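Local coordinates for protein methyltransferase (Thermus thermophilus, PDB 1WS6) that probably transfers methyl groups from S-adenosylmethionine to a substrate not yet established, as a Rossmann-like methyltransferase, at residues M116-A121 against A125-E130; L145-P148 against Y152-L155. All blocks are in the same frame, centred on the assembly; numbering follows the deposited sequence.

Contact 1: M116-A121 against A125-E130; sequences MAPPYA and AALFGE
The long side chain of Met116, present as selenomethionine, reaches across to helix 126-134 and sets its selenium at the edge of the Phe128 ring, a Met-aromatic contact with SE 5.2 Å from the ring centroid and 78° off its normal. Met116 ends the fourth strand of a class I methyltransferase fold, and the Ala-Pro-Pro-Tyr of the loop after it matches, by position and sequence, motif IV of S-adenosylmethionine-dependent N-methyltransferases, although alanine stands where an aspartate or asparagine is usual. The contact therefore packs this probable active-site loop against the helix that follows it. With CG anti to the backbone N (chi1 176°), Met116 runs out almost straight and bends only at its last torsion, which brings SE 3.9 Å from Phe128 CD2 while Met116 CG passes Phe128 CE2 at 4.0 Å. An unbranched, flexible chain suits the span between strand end and helix, and SE also lies 4.1 Å from Leu127 O. The rigid ring of Pro118, two residues on, meets the same aromatic ring: its CD approaches Phe128 CE2 obliquely at 4.0 Å, so proline and selenomethionine both meet its CD2-CE2 part. Both Met116 and Pro118 also touch Phe49. Interactions between the segments are apolar, as befits largely buried residues, and polar bonds reach other parts of the fold: the Met116 backbone pairs with Val144 and Gln146 of strand 141-148, the carboxylate of Asp123 accepts from Ala126 N at the helix start, where Ala125, at the N-cap position, has no polar side chain to do so, and Tyr120 OH makes weak hydrogen bonds to Gln146 and Asn164. On the helix, Leu127 runs alongside Pro118 in the opposite sense, its methyl CD1 lying 3.9 Å from Pro118 CB and 4.1 Å from Pro118 CG.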
loop_
_atom_site.group_PDB
_atom_site.type_symbol
_atom_site.label_atom_id
_atom_site.label_comp_id
_atom_site.label_asym_id
_atom_site.label_seq_id
_atom_site.Cartn_x
_atom_site.Cartn_y
_atom_site.Cartn_z
HETATM N N MSE A 116 1.936 3.863 -0.136
HETATM C CA MSE A 116 1.327 4.495 -1.288
HETATM C C MSE A 116 2.154 4.348 -2.564
HETATM O O MSE A 116 3.296 4.797 -2.637
HETATM C CB MSE A 116 1.083 5.969 -0.985
HETATM C CG MSE A 116 0.541 6.761 -2.145
HETATM SE SE MSE A 116 -0.017 8.530 -1.603
HETATM C CE MSE A 116 -1.852 8.108 -1.294
ATOM N N ALA A 117 1.568 3.707 -3.566
ATOM C CA ALA A 117 2.222 3.517 -4.851
ATOM C C ALA A 117 1.257 3.963 -5.951
ATOM O O ALA A 117 0.706 3.148 -6.694
ATOM C CB ALA A 117 2.607 2.051 -5.036
ATOM N N PRO A 118 1.036 5.276 -6.059
ATOM C CA PRO A 118 0.130 5.813 -7.073
ATOM C C PRO A 118 0.728 5.752 -8.472
ATOM O O PRO A 118 1.937 5.609 -8.631
ATOM C CB PRO A 118 -0.102 7.243 -6.597
ATOM C CG PRO A 118 1.193 7.603 -5.964
ATOM C CD PRO A 118 1.612 6.351 -5.230
ATOM N N PRO A 119 -0.120 5.828 -9.508
ATOM C CA PRO A 119 0.398 5.783 -10.876
ATOM C C PRO A 119 1.322 6.968 -11.133
ATOM O O PRO A 119 0.941 8.117 -10.944
ATOM C CB PRO A 119 -0.870 5.803 -11.728
ATOM C CG PRO A 119 -1.859 6.499 -10.870
ATOM C CD PRO A 119 -1.591 5.915 -9.507
ATOM N N TYR A 120 2.542 6.655 -11.557
ATOM C CA TYR A 120 3.597 7.630 -11.827
ATOM C C TYR A 120 3.245 8.844 -12.686
ATOM O O TYR A 120 4.010 9.813 -12.735
ATOM C CB TYR A 120 4.796 6.902 -12.439
ATOM C CG TYR A 120 5.374 5.869 -11.505
ATOM C CD1 TYR A 120 6.361 4.986 -11.924
ATOM C CD2 TYR A 120 4.935 5.787 -10.187
ATOM C CE1 TYR A 120 6.894 4.046 -11.045
ATOM C CE2 TYR A 120 5.458 4.859 -9.311
ATOM C CZ TYR A 120 6.436 3.991 -9.739
ATOM O OH TYR A 120 6.947 3.071 -8.849
ATOM N N ALA A 121 2.100 8.798 -13.356
ATOM C CA ALA A 121 1.687 9.907 -14.204
ATOM C C ALA A 121 1.180 11.078 -13.363
ATOM O O ALA A 121 1.205 12.230 -13.807
ATOM C CB ALA A 121 0.599 9.446 -15.181
ATOM N N ALA A 125 4.177 13.635 -5.162
ATOM C CA ALA A 125 4.917 14.585 -4.349
ATOM C C ALA A 125 3.819 15.367 -3.668
ATOM O O ALA A 125 3.783 15.478 -2.445
ATOM C CB ALA A 125 5.765 15.497 -5.224
ATOM N N ALA A 126 2.917 15.909 -4.472
ATOM C CA ALA A 126 1.786 16.618 -3.912
ATOM C C ALA A 126 0.969 15.523 -3.217
ATOM O O ALA A 126 0.460 15.723 -2.114
ATOM C CB ALA A 126 0.969 17.274 -5.017
ATOM N N LEU A 127 0.864 14.362 -3.861
ATOM C CA LEU A 127 0.115 13.246 -3.281
ATOM C C LEU A 127 0.743 12.774 -1.975
ATOM O O LEU A 127 0.041 12.607 -0.977
ATOM C CB LEU A 127 -0.002 12.073 -4.271
ATOM C CG LEU A 127 -1.003 12.291 -5.416
ATOM C CD1 LEU A 127 -1.062 11.061 -6.275
ATOM C CD2 LEU A 127 -2.386 12.596 -4.853
ATOM N N PHE A 128 2.058 12.581 -1.972
ATOM C CA PHE A 128 2.751 12.142 -0.760
ATOM C C PHE A 128 2.573 13.206 0.311
ATOM O O PHE A 128 2.360 12.890 1.480
ATOM C CB PHE A 128 4.247 11.938 -1.030
ATOM C CG PHE A 128 4.550 10.810 -1.979
ATOM C CD1 PHE A 128 5.690 10.845 -2.776
ATOM C CD2 PHE A 128 3.715 9.710 -2.066
ATOM C CE1 PHE A 128 5.989 9.800 -3.639
ATOM C CE2 PHE A 128 4.007 8.660 -2.926
ATOM C CZ PHE A 128 5.143 8.705 -3.713
ATOM N N GLY A 129 2.657 14.468 -0.104
ATOM C CA GLY A 129 2.497 15.576 0.820
ATOM C C GLY A 129 1.161 15.510 1.528
ATOM O O GLY A 129 1.076 15.733 2.733
ATOM N N GLU A 130 0.112 15.195 0.778
ATOM C CA GLU A 130 -1.230 15.086 1.340
ATOM C C GLU A 130 -1.322 13.932 2.338
ATOM O O GLU A 130 -1.927 14.067 3.402
ATOM C CB GLU A 130 -2.251 14.880 0.217
ATOM C CG GLU A 130 -2.444 16.107 -0.661
ATOM C CD GLU A 130 -3.219 17.223 0.038
ATOM O OE1 GLU A 130 -3.226 18.357 -0.492
ATOM O OE2 GLU A 130 -3.831 16.973 1.107
#

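Contact 2: L145-P148 against Y152-L155; sequences LQHP and YLPL
This is a small, buried apolar contact in which a loop folds back over the end of the strand it has just left: Leu153, in the connection between strands 141-148 and 157-161, is received by Leu145 and His147. Its two methyls divide the work. Leu153 CD2 meets Leu145 CD1 snugly at 3.5 Å, while Leu153 CD1 lies over one face of the imidazole, 4.0 Å from His147 NE2 and 4.1 Å from His147 CD2. A branched leucine suits the place because its fork can address both residues, whose side chains leave the same side of the strand two positions apart. His147 keeps CG between its backbone N and carbonyl carbon (chi1 54°), which turns the ring so that ND1 reaches the backbone of the next residue, and ND1 donates a nearly straight hydrogen bond of 2.9 Å to Pro148 O. That oxygen lies close to the imidazole plane, whereas the donor sits well above the carbonyl plane. NE2 is hydrogen-bonded to Thr167 OG1 on strand 164-170, so both ring nitrogens are engaged and the ring's rotation is fixed, with a face left for the methyl. With an alanine here, Leu153 CD1 would probably lose the surface it rests on, and Thr167 OG1 and Pro148 O would be left without their imidazole partner. Phe128 of helix 126-134 also touches all three residues. The loop must pass strand 164-170, which lies between the two strands it joins; this displaced order, with the antiparallel seventh strand inserted between the fifth and sixth, is the hallmark of the class I methyltransferase sheet.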
loop_
_atom_site.group_PDB
_atom_site.type_symbol
_atom_site.label_atom_id
_atom_site.label_comp_id
_atom_site.label_asym_id
_atom_site.label_seq_id
_atom_site.Cartn_x
_atom_site.Cartn_y
_atom_site.Cartn_z
ATOM N N LEU A 145 6.523 5.455 0.548
ATOM C CA LEU A 145 6.145 5.994 -0.745
ATOM C C LEU A 145 6.930 5.319 -1.875
ATOM O O LEU A 145 8.157 5.267 -1.825
ATOM C CB LEU A 145 6.406 7.507 -0.721
ATOM C CG LEU A 145 6.090 8.150 0.654
ATOM C CD1 LEU A 145 6.591 9.592 0.728
ATOM C CD2 LEU A 145 4.591 8.106 0.905
ATOM N N GLN A 146 6.233 4.767 -2.869
ATOM C CA GLN A 146 6.918 4.138 -4.000
ATOM C C GLN A 146 6.856 5.118 -5.157
ATOM O O GLN A 146 5.835 5.754 -5.374
ATOM C CB GLN A 146 6.258 2.820 -4.417
ATOM C CG GLN A 146 6.932 2.192 -5.638
ATOM C CD GLN A 146 6.230 0.938 -6.152
ATOM O OE1 GLN A 146 5.993 0.796 -7.357
ATOM N NE2 GLN A 146 5.912 0.016 -5.244
ATOM N N HIS A 147 7.943 5.231 -5.909
ATOM C CA HIS A 147 8.000 6.178 -7.013
ATOM C C HIS A 147 9.207 5.906 -7.904
ATOM O O HIS A 147 10.055 5.075 -7.586
ATOM C CB HIS A 147 8.130 7.576 -6.430
ATOM C CG HIS A 147 9.282 7.712 -5.477
ATOM N ND1 HIS A 147 10.594 7.744 -5.895
ATOM C CD2 HIS A 147 9.318 7.774 -4.125
ATOM C CE1 HIS A 147 11.388 7.820 -4.844
ATOM N NE2 HIS A 147 10.640 7.838 -3.756
ATOM N N PRO A 148 9.298 6.600 -9.045
ATOM C CA PRO A 148 10.467 6.347 -9.896
ATOM C C PRO A 148 11.718 6.840 -9.177
ATOM O O PRO A 148 11.705 7.906 -8.558
ATOM C CB PRO A 148 10.149 7.126 -11.176
ATOM C CG PRO A 148 9.107 8.136 -10.755
ATOM C CD PRO A 148 8.282 7.402 -9.747
ATOM N N TYR A 152 12.955 12.565 -6.125
ATOM C CA TYR A 152 13.622 12.595 -4.826
ATOM C C TYR A 152 12.900 13.372 -3.726
ATOM O O TYR A 152 12.471 14.507 -3.930
ATOM C CB TYR A 152 15.032 13.176 -4.948
ATOM C CG TYR A 152 15.757 13.201 -3.615
ATOM C CD1 TYR A 152 16.175 12.024 -3.013
ATOM C CD2 TYR A 152 15.946 14.389 -2.922
ATOM C CE1 TYR A 152 16.751 12.025 -1.763
ATOM C CE2 TYR A 152 16.526 14.399 -1.658
ATOM C CZ TYR A 152 16.918 13.213 -1.088
ATOM O OH TYR A 152 17.444 13.201 0.179
ATOM N N LEU A 153 12.794 12.756 -2.551
ATOM C CA LEU A 153 12.162 13.382 -1.394
ATOM C C LEU A 153 13.153 13.344 -0.236
ATOM O O LEU A 153 13.794 12.322 0.006
ATOM C CB LEU A 153 10.901 12.625 -0.969
ATOM C CG LEU A 153 9.680 12.539 -1.882
ATOM C CD1 LEU A 153 10.001 11.720 -3.108
ATOM C CD2 LEU A 153 8.547 11.884 -1.121
ATOM N N PRO A 154 13.291 14.459 0.494
ATOM C CA PRO A 154 14.209 14.543 1.635
ATOM C C PRO A 154 13.522 14.111 2.933
ATOM O O PRO A 154 14.100 14.199 4.015
ATOM C CB PRO A 154 14.568 16.016 1.659
ATOM C CG PRO A 154 13.245 16.648 1.321
ATOM C CD PRO A 154 12.739 15.789 0.170
ATOM N N LEU A 155 12.286 13.642 2.814
ATOM C CA LEU A 155 11.500 13.237 3.972
ATOM C C LEU A 155 12.079 12.078 4.777
ATOM O O LEU A 155 11.868 11.997 5.993
ATOM C CB LEU A 155 10.072 12.892 3.544
ATOM C CG LEU A 155 9.188 14.046 3.066
ATOM C CD1 LEU A 155 9.098 15.103 4.148
ATOM C CD2 LEU A 155 9.755 14.647 1.796
#

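Both contacts are buried, and their centres lie 9 Å apart on the same side of the chain's centre. Contact 1 fastens the loop after strand 111-116 to helix 126-134; contact 2 fastens a loop to strand 141-148. Phe128 of the helix links them: its ring, which takes part in contact 1, has Leu145 CB over its face, 3.5 Å from Phe128 CE2. Backbone pairing adds a second tie, Met116 O lying 2.9 Å from Gln146 N. The chemistry differs with place: contact 1, beside the presumed catalytic loop, is selenium, proline and aromatic packing, whereas contact 2, toward the sheet's far edge, combines leucine methyls with a hydrogen-bonded imidazole.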